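Local coordinates for protein cytochrome C (Marichromatium purpuratum 984, PDB 5LO9) that probably interconverts thiosulfate and tetrathionate, carrying the electrons over four covalently bound hemes c, at residues F244-R249 with W362-A367; A265-R269 with D293-R297; D299-A305 with M374-P380. All coordinates share one frame; numbering follows the deposited sequence.

Contact 1: F244-R249 with W362-A367; sequences FTPPSR and WLATGA. With EDO (1,2-ethanediol), chain B; EDO (1,2-ethanediol), chain X.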
loop_
_atom_site.group_PDB
_atom_site.type_symbol
_atom_site.label_atom_id
_atom_site.label_comp_id
_atom_site.label_asym_id
_atom_site.label_seq_id
_atom_site.Cartn_x
_atom_site.Cartn_y
_atom_site.Cartn_z
ATOM N N PHE A 244 11.526 14.050 -8.319
ATOM C CA PHE A 244 10.074 13.943 -8.187
ATOM C C PHE A 244 9.479 15.183 -7.542
ATOM O O PHE A 244 10.092 15.843 -6.695
ATOM C CB PHE A 244 9.710 12.685 -7.373
ATOM C CG PHE A 244 8.259 12.567 -7.030
ATOM C CD1 PHE A 244 7.380 12.009 -7.941
ATOM C CD2 PHE A 244 7.773 12.991 -5.786
ATOM C CE1 PHE A 244 6.024 11.883 -7.659
ATOM C CE2 PHE A 244 6.399 12.874 -5.480
ATOM C CZ PHE A 244 5.517 12.306 -6.440
ATOM N N THR A 245 8.268 15.507 -7.959
ATOM C CA THR A 245 7.539 16.610 -7.357
ATOM C C THR A 245 6.235 16.104 -6.769
ATOM O O THR A 245 5.428 15.512 -7.501
ATOM C CB THR A 245 7.263 17.685 -8.375
ATOM O OG1 THR A 245 8.517 18.247 -8.789
ATOM C CG2 THR A 245 6.367 18.724 -7.754
ATOM N N PRO A 246 5.989 16.255 -5.475
ATOM C CA PRO A 246 4.711 15.853 -4.941
ATOM C C PRO A 246 3.636 16.861 -5.276
ATOM O O PRO A 246 3.919 18.025 -5.602
ATOM C CB PRO A 246 4.945 15.806 -3.436
ATOM C CG PRO A 246 6.458 16.014 -3.266
ATOM C CD PRO A 246 6.899 16.726 -4.418
ATOM N N PRO A 247 2.392 16.478 -5.081
ATOM C CA PRO A 247 1.293 17.390 -5.358
ATOM C C PRO A 247 1.339 18.618 -4.470
ATOM O O PRO A 247 1.766 18.576 -3.316
ATOM C CB PRO A 247 0.040 16.545 -5.065
ATOM C CG PRO A 247 0.483 15.277 -4.542
ATOM C CD PRO A 247 1.939 15.106 -4.853
ATOM N N SER A 248 0.875 19.719 -5.032
ATOM C CA SER A 248 0.754 20.941 -4.271
ATOM C C SER A 248 -0.172 20.714 -3.086
ATOM O O SER A 248 -1.026 19.833 -3.100
ATOM C CB SER A 248 0.232 22.050 -5.183
ATOM O OG SER A 248 -0.749 22.835 -4.524
ATOM N N ARG A 249 0.013 21.510 -2.039
ATOM C CA ARG A 249 -0.828 21.421 -0.855
ATOM C C ARG A 249 -2.249 21.930 -1.084
ATOM O O ARG A 249 -3.112 21.708 -0.228
ATOM C CB ARG A 249 -0.178 22.205 0.279
ATOM C CG ARG A 249 1.038 21.539 0.891
ATOM C CD ARG A 249 1.826 22.505 1.780
ATOM N NE ARG A 249 2.605 21.790 2.790
ATOM C CZ ARG A 249 3.929 21.605 2.807
ATOM N NH1 ARG A 249 4.709 22.111 1.842
ATOM N NH2 ARG A 249 4.465 20.885 3.820
ATOM N N TRP A 362 -0.807 9.815 -1.085
ATOM C CA TRP A 362 -1.060 11.026 -1.846
ATOM C C TRP A 362 0.236 11.742 -2.240
ATOM O O TRP A 362 0.402 12.138 -3.400
ATOM C CB TRP A 362 -1.958 11.938 -1.035
ATOM C CG TRP A 362 -2.099 13.268 -1.626
ATOM C CD1 TRP A 362 -2.711 13.571 -2.789
ATOM C CD2 TRP A 362 -1.647 14.505 -1.071
ATOM N NE1 TRP A 362 -2.674 14.920 -3.003
ATOM C CE2 TRP A 362 -2.031 15.518 -1.959
ATOM C CE3 TRP A 362 -0.960 14.849 0.085
ATOM C CZ2 TRP A 362 -1.743 16.843 -1.742
ATOM C CZ3 TRP A 362 -0.681 16.158 0.307
ATOM C CH2 TRP A 362 -1.065 17.149 -0.608
ATOM N N LEU A 363 1.185 11.892 -1.298
ATOM C CA LEU A 363 2.446 12.559 -1.639
ATOM C C LEU A 363 3.150 11.876 -2.794
ATOM O O LEU A 363 3.928 12.522 -3.510
ATOM C CB LEU A 363 3.394 12.591 -0.458
ATOM C CG LEU A 363 3.000 13.455 0.716
ATOM C CD1 LEU A 363 4.019 13.296 1.804
ATOM C CD2 LEU A 363 2.872 14.906 0.267
ATOM N N ALA A 364 2.896 10.582 -2.980
ATOM C CA ALA A 364 3.568 9.749 -3.968
ATOM C C ALA A 364 2.853 9.712 -5.318
ATOM O O ALA A 364 3.248 8.922 -6.196
ATOM C CB ALA A 364 3.713 8.337 -3.443
ATOM N N THR A 365 1.813 10.532 -5.494
ATOM C CA THR A 365 1.080 10.582 -6.753
ATOM C C THR A 365 2.017 10.709 -7.947
ATOM O O THR A 365 2.830 11.643 -8.032
ATOM C CB THR A 365 0.112 11.750 -6.744
ATOM O OG1 THR A 365 -0.825 11.633 -5.671
ATOM C CG2 THR A 365 -0.634 11.692 -7.976
ATOM N N GLY A 366 1.907 9.756 -8.853
ATOM C CA GLY A 366 2.662 9.737 -10.071
ATOM C C GLY A 366 3.905 8.876 -10.058
ATOM O O GLY A 366 4.431 8.558 -11.138
ATOM N N ALA A 367 4.391 8.497 -8.876
ATOM C CA ALA A 367 5.661 7.797 -8.766
ATOM C C ALA A 367 5.529 6.329 -9.169
ATOM O O ALA A 367 4.484 5.704 -8.971
ATOM C CB ALA A 367 6.203 7.898 -7.351
HETATM C C1 EDO B . 0.823 19.544 4.885
HETATM O O1 EDO B . 1.862 20.182 5.600
HETATM C C2 EDO B . 1.366 19.103 3.515
HETATM O O2 EDO B . 1.627 17.708 3.231
HETATM C C1 EDO X . -4.285 10.651 -5.086
HETATM O O1 EDO X . -3.825 11.742 -5.920
HETATM C C2 EDO X . -5.096 9.686 -5.965
HETATM O O2 EDO X . -6.509 9.955 -5.895
#

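Contact 2: A265-R269 with D293-R297; sequences ARLFR and DNGRR. With HEC (heme c), chain F; EDO (1,2-ethanediol), chain B.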
loop_
_atom_site.group_PDB
_atom_site.type_symbol
_atom_site.label_atom_id
_atom_site.label_comp_id
_atom_site.label_asym_id
_atom_site.label_seq_id
_atom_site.Cartn_x
_atom_site.Cartn_y
_atom_site.Cartn_z
ATOM N N ALA A 265 -1.723 14.134 7.158
ATOM C CA ALA A 265 -0.749 15.213 7.190
ATOM C C ALA A 265 -0.672 15.843 8.564
ATOM O O ALA A 265 0.405 16.272 8.989
ATOM C CB ALA A 265 -1.084 16.297 6.182
ATOM N N ARG A 266 -1.781 15.902 9.286
ATOM C CA ARG A 266 -1.682 16.510 10.606
ATOM C C ARG A 266 -1.142 15.534 11.653
ATOM O O ARG A 266 -0.409 15.952 12.557
ATOM C CB ARG A 266 -3.053 17.111 10.971
ATOM C CG ARG A 266 -3.739 16.682 12.232
ATOM C CD ARG A 266 -4.600 17.831 12.825
ATOM N NE ARG A 266 -4.187 18.030 14.220
ATOM C CZ ARG A 266 -3.841 19.191 14.769
ATOM N NH1 ARG A 266 -3.875 20.297 14.030
ATOM N NH2 ARG A 266 -3.454 19.237 16.064
ATOM N N LEU A 267 -1.398 14.236 11.515
ATOM C CA LEU A 267 -0.771 13.291 12.419
ATOM C C LEU A 267 0.730 13.234 12.192
ATOM O O LEU A 267 1.496 12.995 13.126
ATOM C CB LEU A 267 -1.358 11.920 12.211
ATOM C CG LEU A 267 -2.830 11.683 12.508
ATOM C CD1 LEU A 267 -3.144 10.188 12.313
ATOM C CD2 LEU A 267 -3.133 12.104 13.904
ATOM N N PHE A 268 1.155 13.400 10.942
ATOM C CA PHE A 268 2.575 13.411 10.627
ATOM C C PHE A 268 3.283 14.581 11.309
ATOM O O PHE A 268 4.405 14.440 11.819
ATOM C CB PHE A 268 2.740 13.493 9.109
ATOM C CG PHE A 268 4.056 12.987 8.597
ATOM C CD1 PHE A 268 4.206 11.658 8.255
ATOM C CD2 PHE A 268 5.128 13.849 8.431
ATOM C CE1 PHE A 268 5.411 11.172 7.752
ATOM C CE2 PHE A 268 6.328 13.381 7.928
ATOM C CZ PHE A 268 6.471 12.021 7.590
ATOM N N ARG A 269 2.639 15.748 11.304
ATOM C CA ARG A 269 3.193 16.993 11.812
ATOM C C ARG A 269 2.961 17.177 13.318
ATOM O O ARG A 269 3.767 17.826 14.002
ATOM C CB ARG A 269 2.564 18.151 11.022
ATOM C CG ARG A 269 2.985 19.552 11.402
ATOM C CD ARG A 269 4.421 19.835 11.038
ATOM N NE ARG A 269 5.350 19.505 12.115
ATOM C CZ ARG A 269 6.649 19.784 12.119
ATOM N NH1 ARG A 269 7.228 20.414 11.099
ATOM N NH2 ARG A 269 7.372 19.411 13.158
ATOM N N ASP A 293 9.919 19.015 5.782
ATOM C CA ASP A 293 8.842 19.519 4.936
ATOM C C ASP A 293 7.669 18.549 4.972
ATOM O O ASP A 293 7.009 18.288 3.961
ATOM C CB ASP A 293 9.297 19.787 3.495
ATOM C CG ASP A 293 8.339 20.718 2.761
ATOM O OD1 ASP A 293 7.458 21.288 3.461
ATOM O OD2 ASP A 293 8.470 20.913 1.527
ATOM N N ASN A 294 7.443 17.988 6.151
ATOM C CA ASN A 294 6.297 17.108 6.408
ATOM C C ASN A 294 6.289 15.912 5.462
ATOM O O ASN A 294 5.240 15.452 5.009
ATOM C CB ASN A 294 4.988 17.884 6.333
ATOM C CG ASN A 294 3.963 17.379 7.329
ATOM O OD1 ASN A 294 4.310 16.962 8.444
ATOM N ND2 ASN A 294 2.687 17.455 6.951
ATOM N N GLY A 295 7.474 15.373 5.217
ATOM C CA GLY A 295 7.617 14.202 4.409
ATOM C C GLY A 295 7.870 14.478 2.959
ATOM O O GLY A 295 7.960 13.521 2.190
ATOM N N ARG A 296 8.068 15.737 2.560
ATOM C CA ARG A 296 8.240 16.024 1.133
ATOM C C ARG A 296 9.686 16.194 0.685
ATOM O O ARG A 296 9.942 16.151 -0.524
ATOM C CB ARG A 296 7.489 17.290 0.745
ATOM C CG ARG A 296 6.019 17.320 1.132
ATOM C CD ARG A 296 5.468 18.694 0.979
ATOM N NE ARG A 296 4.034 18.748 0.753
ATOM C CZ ARG A 296 3.468 18.723 -0.445
ATOM N NH1 ARG A 296 4.200 18.599 -1.554
ATOM N NH2 ARG A 296 2.159 18.802 -0.525
ATOM N N ARG A 297 10.630 16.360 1.611
ATOM C CA ARG A 297 11.966 16.842 1.270
ATOM C C ARG A 297 12.886 15.730 0.787
ATOM O O ARG A 297 13.253 14.817 1.551
ATOM C CB ARG A 297 12.591 17.501 2.480
ATOM C CG ARG A 297 13.997 17.988 2.256
ATOM C CD ARG A 297 13.993 19.286 1.532
ATOM N NE ARG A 297 15.257 20.006 1.699
ATOM C CZ ARG A 297 15.649 21.022 0.944
ATOM N NH1 ARG A 297 14.905 21.459 -0.058
ATOM N NH2 ARG A 297 16.780 21.612 1.223
HETATM FE FE HEC F . 18.269 20.387 14.146
HETATM C CHA HEC F . 15.538 18.275 13.630
HETATM C CHB HEC F . 20.379 17.643 14.631
HETATM C CHC HEC F . 20.989 22.528 14.231
HETATM C CHD HEC F . 16.097 23.167 14.295
HETATM N NA HEC F . 18.005 18.319 14.146
HETATM C C1A HEC F . 16.849 17.670 13.940
HETATM C C2A HEC F . 17.016 16.195 14.041
HETATM C C3A HEC F . 18.429 16.012 14.316
HETATM C C4A HEC F . 18.950 17.404 14.372
HETATM C CMA HEC F . 19.135 14.703 14.489
HETATM C CAA HEC F . 16.025 15.089 13.873
HETATM C CBA HEC F . 16.036 14.250 15.155
HETATM C CGA HEC F . 14.753 14.309 15.938
HETATM O O1A HEC F . 13.813 14.981 15.488
HETATM O O2A HEC F . 14.717 13.676 17.015
HETATM N NB HEC F . 20.312 20.121 14.381
HETATM C C1B HEC F . 20.962 18.979 14.565
HETATM C C2B HEC F . 22.425 19.164 14.692
HETATM C C3B HEC F . 22.607 20.606 14.563
HETATM C C4B HEC F . 21.224 21.092 14.354
HETATM C CMB HEC F . 23.454 18.118 14.920
HETATM C CAB HEC F . 23.882 21.407 14.591
HETATM C CBB HEC F . 24.742 20.905 13.455
HETATM N NC HEC F . 18.506 22.463 14.256
HETATM C C1C HEC F . 19.657 23.118 14.281
HETATM C C2C HEC F . 19.508 24.576 14.414
HETATM C C3C HEC F . 18.072 24.779 14.437
HETATM C C4C HEC F . 17.550 23.390 14.352
HETATM C CMC HEC F . 20.606 25.583 14.516
HETATM C CAC HEC F . 17.250 26.033 14.591
HETATM C CBC HEC F . 17.534 27.161 13.658
HETATM N ND HEC F . 16.209 20.663 13.969
HETATM C C1D HEC F . 15.540 21.824 14.040
HETATM C C2D HEC F . 14.081 21.627 13.828
HETATM C C3D HEC F . 13.930 20.198 13.619
HETATM C C4D HEC F . 15.307 19.698 13.722
HETATM C CMD HEC F . 12.989 22.634 13.814
HETATM C CAD HEC F . 12.653 19.471 13.377
HETATM C CBD HEC F . 12.276 19.737 11.922
HETATM C CGD HEC F . 10.780 19.960 11.742
HETATM O O1D HEC F . 9.989 19.973 12.702
HETATM O O2D HEC F . 10.359 20.160 10.599
HETATM C C1 EDO B . 0.823 19.544 4.885
HETATM O O1 EDO B . 1.862 20.182 5.600
HETATM C C2 EDO B . 1.366 19.103 3.515
HETATM O O2 EDO B . 1.627 17.708 3.231
#

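Contact 3: D299-A305 with M374-P380; sequences DASPMWA and MSGRGYP. With HEC (heme c), chain E; EDO (1,2-ethanediol), chain R.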
loop_
_atom_site.group_PDB
_atom_site.type_symbol
_atom_site.label_atom_id
_atom_site.label_comp_id
_atom_site.label_asym_id
_atom_site.label_seq_id
_atom_site.Cartn_x
_atom_site.Cartn_y
_atom_site.Cartn_z
ATOM N N ASP A 299 16.205 13.909 0.146
ATOM C CA ASP A 299 17.388 13.730 0.985
ATOM C C ASP A 299 17.089 13.905 2.476
ATOM O O ASP A 299 18.020 13.915 3.287
ATOM C CB ASP A 299 18.521 14.661 0.568
ATOM C CG ASP A 299 19.099 14.334 -0.810
ATOM O OD1 ASP A 299 19.128 13.143 -1.236
ATOM O OD2 ASP A 299 19.558 15.298 -1.469
ATOM N N ALA A 300 15.813 13.981 2.864
ATOM C CA ALA A 300 15.388 13.911 4.254
ATOM C C ALA A 300 14.317 12.830 4.411
ATOM O O ALA A 300 13.255 13.061 4.993
ATOM C CB ALA A 300 14.880 15.266 4.745
ATOM N N SER A 301 14.591 11.620 3.881
ATOM C CA SER A 301 13.651 10.491 3.804
ATOM C C SER A 301 12.248 10.948 3.451
ATOM O O SER A 301 11.307 10.864 4.261
ATOM C CB SER A 301 13.578 9.696 5.096
ATOM O OG SER A 301 14.661 8.819 5.137
ATOM N N PRO A 302 12.068 11.439 2.245
ATOM C CA PRO A 302 10.727 11.801 1.818
ATOM C C PRO A 302 9.849 10.552 1.748
ATOM O O PRO A 302 10.310 9.434 1.485
ATOM C CB PRO A 302 10.961 12.456 0.451
ATOM C CG PRO A 302 12.236 11.787 -0.062
ATOM C CD PRO A 302 13.069 11.573 1.177
ATOM N N MET A 303 8.566 10.757 2.015
ATOM C CA MET A 303 7.630 9.651 2.049
ATOM C C MET A 303 7.277 9.185 0.652
ATOM O O MET A 303 6.972 8.000 0.446
ATOM C CB MET A 303 6.384 10.079 2.807
ATOM C CG MET A 303 6.645 10.317 4.290
ATOM S SD MET A 303 7.017 8.801 5.233
ATOM C CE MET A 303 8.807 8.832 5.293
ATOM N N TRP A 304 7.335 10.084 -0.323
ATOM C CA TRP A 304 7.020 9.660 -1.681
ATOM C C TRP A 304 8.029 8.639 -2.190
ATOM O O TRP A 304 7.675 7.757 -2.964
ATOM C CB TRP A 304 6.952 10.840 -2.632
ATOM C CG TRP A 304 7.986 11.889 -2.467
ATOM C CD1 TRP A 304 7.862 13.062 -1.775
ATOM C CD2 TRP A 304 9.280 11.908 -3.052
ATOM N NE1 TRP A 304 9.000 13.793 -1.887
ATOM C CE2 TRP A 304 9.886 13.107 -2.679
ATOM C CE3 TRP A 304 9.985 11.024 -3.863
ATOM C CZ2 TRP A 304 11.165 13.442 -3.083
ATOM C CZ3 TRP A 304 11.263 11.354 -4.248
ATOM C CH2 TRP A 304 11.835 12.548 -3.861
ATOM N N ALA A 305 9.276 8.706 -1.759
ATOM C CA ALA A 305 10.208 7.698 -2.237
ATOM C C ALA A 305 10.006 6.375 -1.532
ATOM O O ALA A 305 10.497 5.348 -2.008
ATOM C CB ALA A 305 11.655 8.154 -2.022
ATOM N N MET A 374 14.425 5.745 -6.087
ATOM C CA MET A 374 14.070 7.078 -6.542
ATOM C C MET A 374 15.097 8.071 -6.029
ATOM O O MET A 374 15.564 7.967 -4.896
ATOM C CB MET A 374 12.672 7.468 -6.046
ATOM C CG MET A 374 11.503 6.916 -6.869
ATOM S SD MET A 374 9.987 7.636 -6.254
ATOM C CE MET A 374 9.842 9.063 -7.296
ATOM N N SER A 375 15.508 8.990 -6.897
ATOM C CA SER A 375 16.440 10.025 -6.490
ATOM C C SER A 375 15.819 10.887 -5.397
ATOM O O SER A 375 14.710 11.410 -5.548
ATOM C CB SER A 375 16.841 10.877 -7.687
ATOM O OG SER A 375 17.378 12.117 -7.255
ATOM N N GLY A 376 16.541 11.024 -4.289
ATOM C CA GLY A 376 16.073 11.750 -3.130
ATOM C C GLY A 376 15.734 10.859 -1.964
ATOM O O GLY A 376 15.441 11.368 -0.879
ATOM N N ARG A 377 15.758 9.549 -2.144
ATOM C CA ARG A 377 15.298 8.671 -1.093
ATOM C C ARG A 377 16.274 8.671 0.066
ATOM O O ARG A 377 17.489 8.699 -0.136
ATOM C CB ARG A 377 15.133 7.266 -1.614
ATOM C CG ARG A 377 14.354 6.423 -0.630
ATOM C CD ARG A 377 14.345 4.978 -1.019
ATOM N NE ARG A 377 13.791 4.138 0.022
ATOM C CZ ARG A 377 13.724 2.827 -0.078
ATOM N NH1 ARG A 377 14.158 2.254 -1.185
ATOM N NH2 ARG A 377 13.229 2.106 0.917
ATOM N N GLY A 378 15.727 8.611 1.282
ATOM C CA GLY A 378 16.531 8.479 2.486
ATOM C C GLY A 378 17.464 9.656 2.711
ATOM O O GLY A 378 17.177 10.806 2.378
ATOM N N TYR A 379 18.578 9.361 3.293
ATOM C CA TYR A 379 19.636 10.326 3.520
ATOM C C TYR A 379 20.840 10.009 2.658
ATOM O O TYR A 379 21.136 8.835 2.417
ATOM C CB TYR A 379 20.068 10.304 4.978
ATOM C CG TYR A 379 18.928 10.499 5.990
ATOM C CD1 TYR A 379 17.874 11.371 5.749
ATOM C CD2 TYR A 379 18.927 9.814 7.186
ATOM C CE1 TYR A 379 16.854 11.542 6.693
ATOM C CE2 TYR A 379 17.911 9.969 8.119
ATOM C CZ TYR A 379 16.890 10.832 7.872
ATOM O OH TYR A 379 15.912 10.960 8.822
ATOM N N PRO A 380 21.568 11.008 2.167
ATOM C CA PRO A 380 22.771 10.697 1.366
ATOM C C PRO A 380 23.841 10.047 2.229
ATOM O O PRO A 380 24.295 10.627 3.221
ATOM C CB PRO A 380 23.216 12.063 0.843
ATOM C CG PRO A 380 21.983 12.915 0.933
ATOM C CD PRO A 380 21.238 12.445 2.130
HETATM FE FE HEC E . 10.788 7.594 10.112
HETATM C CHA HEC E . 12.474 5.714 7.669
HETATM C CHB HEC E . 7.726 6.942 8.546
HETATM C CHC HEC E . 9.077 9.258 12.713
HETATM C CHD HEC E . 13.811 8.581 11.418
HETATM N NA HEC E . 10.226 6.529 8.414
HETATM C C1A HEC E . 11.030 5.854 7.601
HETATM C C2A HEC E . 10.318 5.185 6.491
HETATM C C3A HEC E . 8.931 5.544 6.733
HETATM C C4A HEC E . 8.971 6.383 7.956
HETATM C CMA HEC E . 7.759 5.164 5.902
HETATM C CAA HEC E . 10.915 4.377 5.367
HETATM C CBA HEC E . 11.647 5.319 4.417
HETATM C CGA HEC E . 12.145 4.589 3.181
HETATM O O1A HEC E . 12.441 5.293 2.190
HETATM O O2A HEC E . 12.268 3.326 3.188
HETATM N NB HEC E . 8.798 8.028 10.567
HETATM C C1B HEC E . 7.732 7.681 9.813
HETATM C C2B HEC E . 6.455 8.105 10.397
HETATM C C3B HEC E . 6.855 8.778 11.625
HETATM C C4B HEC E . 8.325 8.659 11.632
HETATM C CMB HEC E . 5.088 7.925 9.840
HETATM C CAB HEC E . 5.956 9.406 12.639
HETATM C CBB HEC E . 5.104 8.294 13.251
HETATM N NC HEC E . 11.345 8.711 11.786
HETATM C C1C HEC E . 10.542 9.306 12.681
HETATM C C2C HEC E . 11.281 10.095 13.694
HETATM C C3C HEC E . 12.687 9.881 13.310
HETATM C C4C HEC E . 12.595 9.022 12.107
HETATM C CMC HEC E . 10.686 10.885 14.831
HETATM C CAC HEC E . 13.965 10.439 13.907
HETATM C CBC HEC E . 14.024 10.229 15.386
HETATM N ND HEC E . 12.775 7.191 9.625
HETATM C C1D HEC E . 13.824 7.675 10.272
HETATM C C2D HEC E . 15.106 7.231 9.695
HETATM C C3D HEC E . 14.744 6.357 8.565
HETATM C C4D HEC E . 13.258 6.419 8.646
HETATM C CMD HEC E . 16.446 7.609 10.224
HETATM C CAD HEC E . 15.623 5.609 7.579
HETATM C CBD HEC E . 16.633 4.622 8.203
HETATM C CGD HEC E . 16.086 3.423 9.004
HETATM O O1D HEC E . 15.253 3.555 9.952
HETATM O O2D HEC E . 16.534 2.280 8.715
HETATM C C1 EDO R . 19.830 8.740 -3.572
HETATM O O1 EDO R . 19.433 10.055 -4.022
HETATM C C2 EDO R . 18.604 7.851 -3.444
HETATM O O2 EDO R . 18.717 6.691 -4.288
HETATM O O HOH W 1 19.527 10.503 -0.424
HETATM O O HOH W 2 12.644 8.155 1.981
#

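Contact 1: F244-R249 with W362-A367
Pro-246 and Leu-363 mark the closest backbone approach, their CA atoms 5.2 Å apart, where the irregular segment Phe-244 to Arg-249 passes the C-terminal end of helix 351-363; beyond Leu-363 the chain leaves the helix and folds into a type II turn from Ala-364 to Ala-367. Phe-244 holds CG anti to its own nitrogen (chi1 173°), which turns the ring toward that turn. Its rim meets two backbone oxygens lying near the ring plane: CE2 stands 3.2 Å from Leu-363 O, and CZ stands 3.2 Å from Thr-365 O. CE1 rests on the methyl of Ala-367. Pro-247 sets CG over one face of the Trp-362 indole, offset toward the rim. This CG lies 3.8 Å from the centroid of the five-membered ring, 24° off the normal, a CH-pi contact. At the edge of the same indole, Ser-248 O approaches CZ2 of Trp-362 at 3.4 Å, and Trp-362 NE1 bonds to Ala-251 O outside the two segments. Pro-246 contributes CB, which sits against Leu-363 O. The helix end has its own closure: Thr-365 OG1 bonds to Trp-362 O at 2.6 Å, on a lone pair in the carbonyl plane, and Thr-365 N donates to the same oxygen. Farther along, Arg-249 carries its guanidinium away to Asp-293. At the end of the turn, Ala-367 O bonds to Thr-369 OG1 of the second subunit. Pro-246 to Ser-248 have polyproline II backbone angles, and proline packed on a tryptophan face is a recurrent CH-pi arrangement, seen also where polyproline II ligands bind; here it lays an extended loop segment over the end of a helix beside the subunit interface.

Contact 2: A265-R269 with D293-R297
Asn-294 reaches across to helix 256-269 and meets Ala-265, Phe-268 and Arg-269 with one side chain. Its CB passes an ethanediol molecule, probably from the crystallisation liquor, and CG comes 3.9 Å from Phe-268 CD2. At the tip the amide divides. OD1 lies near the plane of the Phe-268 ring, at its edge, 3.2 Å from CD2 of that residue, with ring and amide planes 82° apart; it also sits 3.3 Å from Arg-269 CB. ND2 gives an almost straight hydrogen bond to Ala-265 O, 3.3 Å long with an angle of 173° at the hydrogen, and a weak one to the ethanediol O1. Ala-265 O is thus gripped twice, by ND2 and by the helical Arg-269 N, from opposite faces of its plane. Shortening the asparagine to an alanine is likely to cost Ala-265 O its second donor and to open a gap beside the Phe-268 edge. Gly-295, next in the chain, brings its backbone nitrogen close to Phe-268 CE2, and Phe-268 in turn touches the heme bound by Cys-287 and His-291. Arg-269 bends at chi2 and chi3, carrying its guanidinium away to a propionate of the heme whose iron is held by His-406 and Met-450: NH2 bonds to O1D at 2.7 Å, and NH1 bonds to O2D at 3.2 Å. The arginine charge is likely to offset that of the propionate, while the neutral amide sets its donor on a helix carbonyl and its oxygen among carbon-bound hydrogens, an environment consistent with the amide lying this way round.

Contact 3: D299-A305 with M374-P380
Arg-377 sets CG anti to the backbone N (chi1 -167°) and runs out fully extended, so that its aliphatic part lies along Ala-305, with CG 3.5 Å from Ala-305 CB, before the guanidinium reaches the heme. Trp-304 instead tucks CG between its backbone N and carbonyl carbon (chi1 41°), and this swings the far rim of the indole to Ser-375, whose O lies near the ring plane, 3.5 Å from Trp-304 CH2. Met-374 comes to the edge of the same ring, its SD 5.4 Å from the six-membered centroid in a Met-aromatic contact. Two backbone bonds join the segments: Asp-299 N to Gly-376 O at 2.8 Å, and Ser-301 N to Gly-378 O at 3.1 Å. The second donor stands well above the carbonyl plane, away from its lone pairs. Gly-376 belongs to a type II turn from Met-374 to Arg-377, and its positive phi would drive a side chain into the preceding carbonyl. The loops together make a wall of a heme c pocket: Arg-377 NE donates to heme O1A at 2.8 Å, and Arg-377 NH2 to heme O2A at 2.8 Å, a paired grip on one propionate. A water links that O1A to Pro-302 O and Gly-378 N. Ser-301 OG lies over one face of the Tyr-379 ring, toward its rim; this tyrosine puts CE2 3.5 Å from a heme methyl, CMD, and sends its hydroxyl to Cys-290 O. Ser-301 O accepts from His-291 ND1, a second-shell bond that probably helps to orient this axial iron ligand. The Pro-380 ring crosses the Asp-299 side chain at about a right angle, and a second water bridges Asp-299 OD1 to Arg-377 O.

How the contacts relate
The three contacts have centres about 13 Å from one another and touch pairwise. Contacts 1 and 2 meet through the salt bridge from Arg-249 NH2 to Asp-293 OD1 (3.0 Å) and through Arg-296, whose NH2 probably bonds to Pro-247 O. Contact 3 follows contact 2 in the chain: Gly-295 O lies 2.8 Å from Met-303 N, and Arg-296 O 2.9 Å from Trp-304 NE1. Trp-304 also packs on Phe-244, tying contact 3 to contact 1. Contacts 2 and 3 both reach the His-291 heme, through Phe-268, Arg-377 and Tyr-379, and the Phe-268 side chain is about 10 Å from bound thiosulfate.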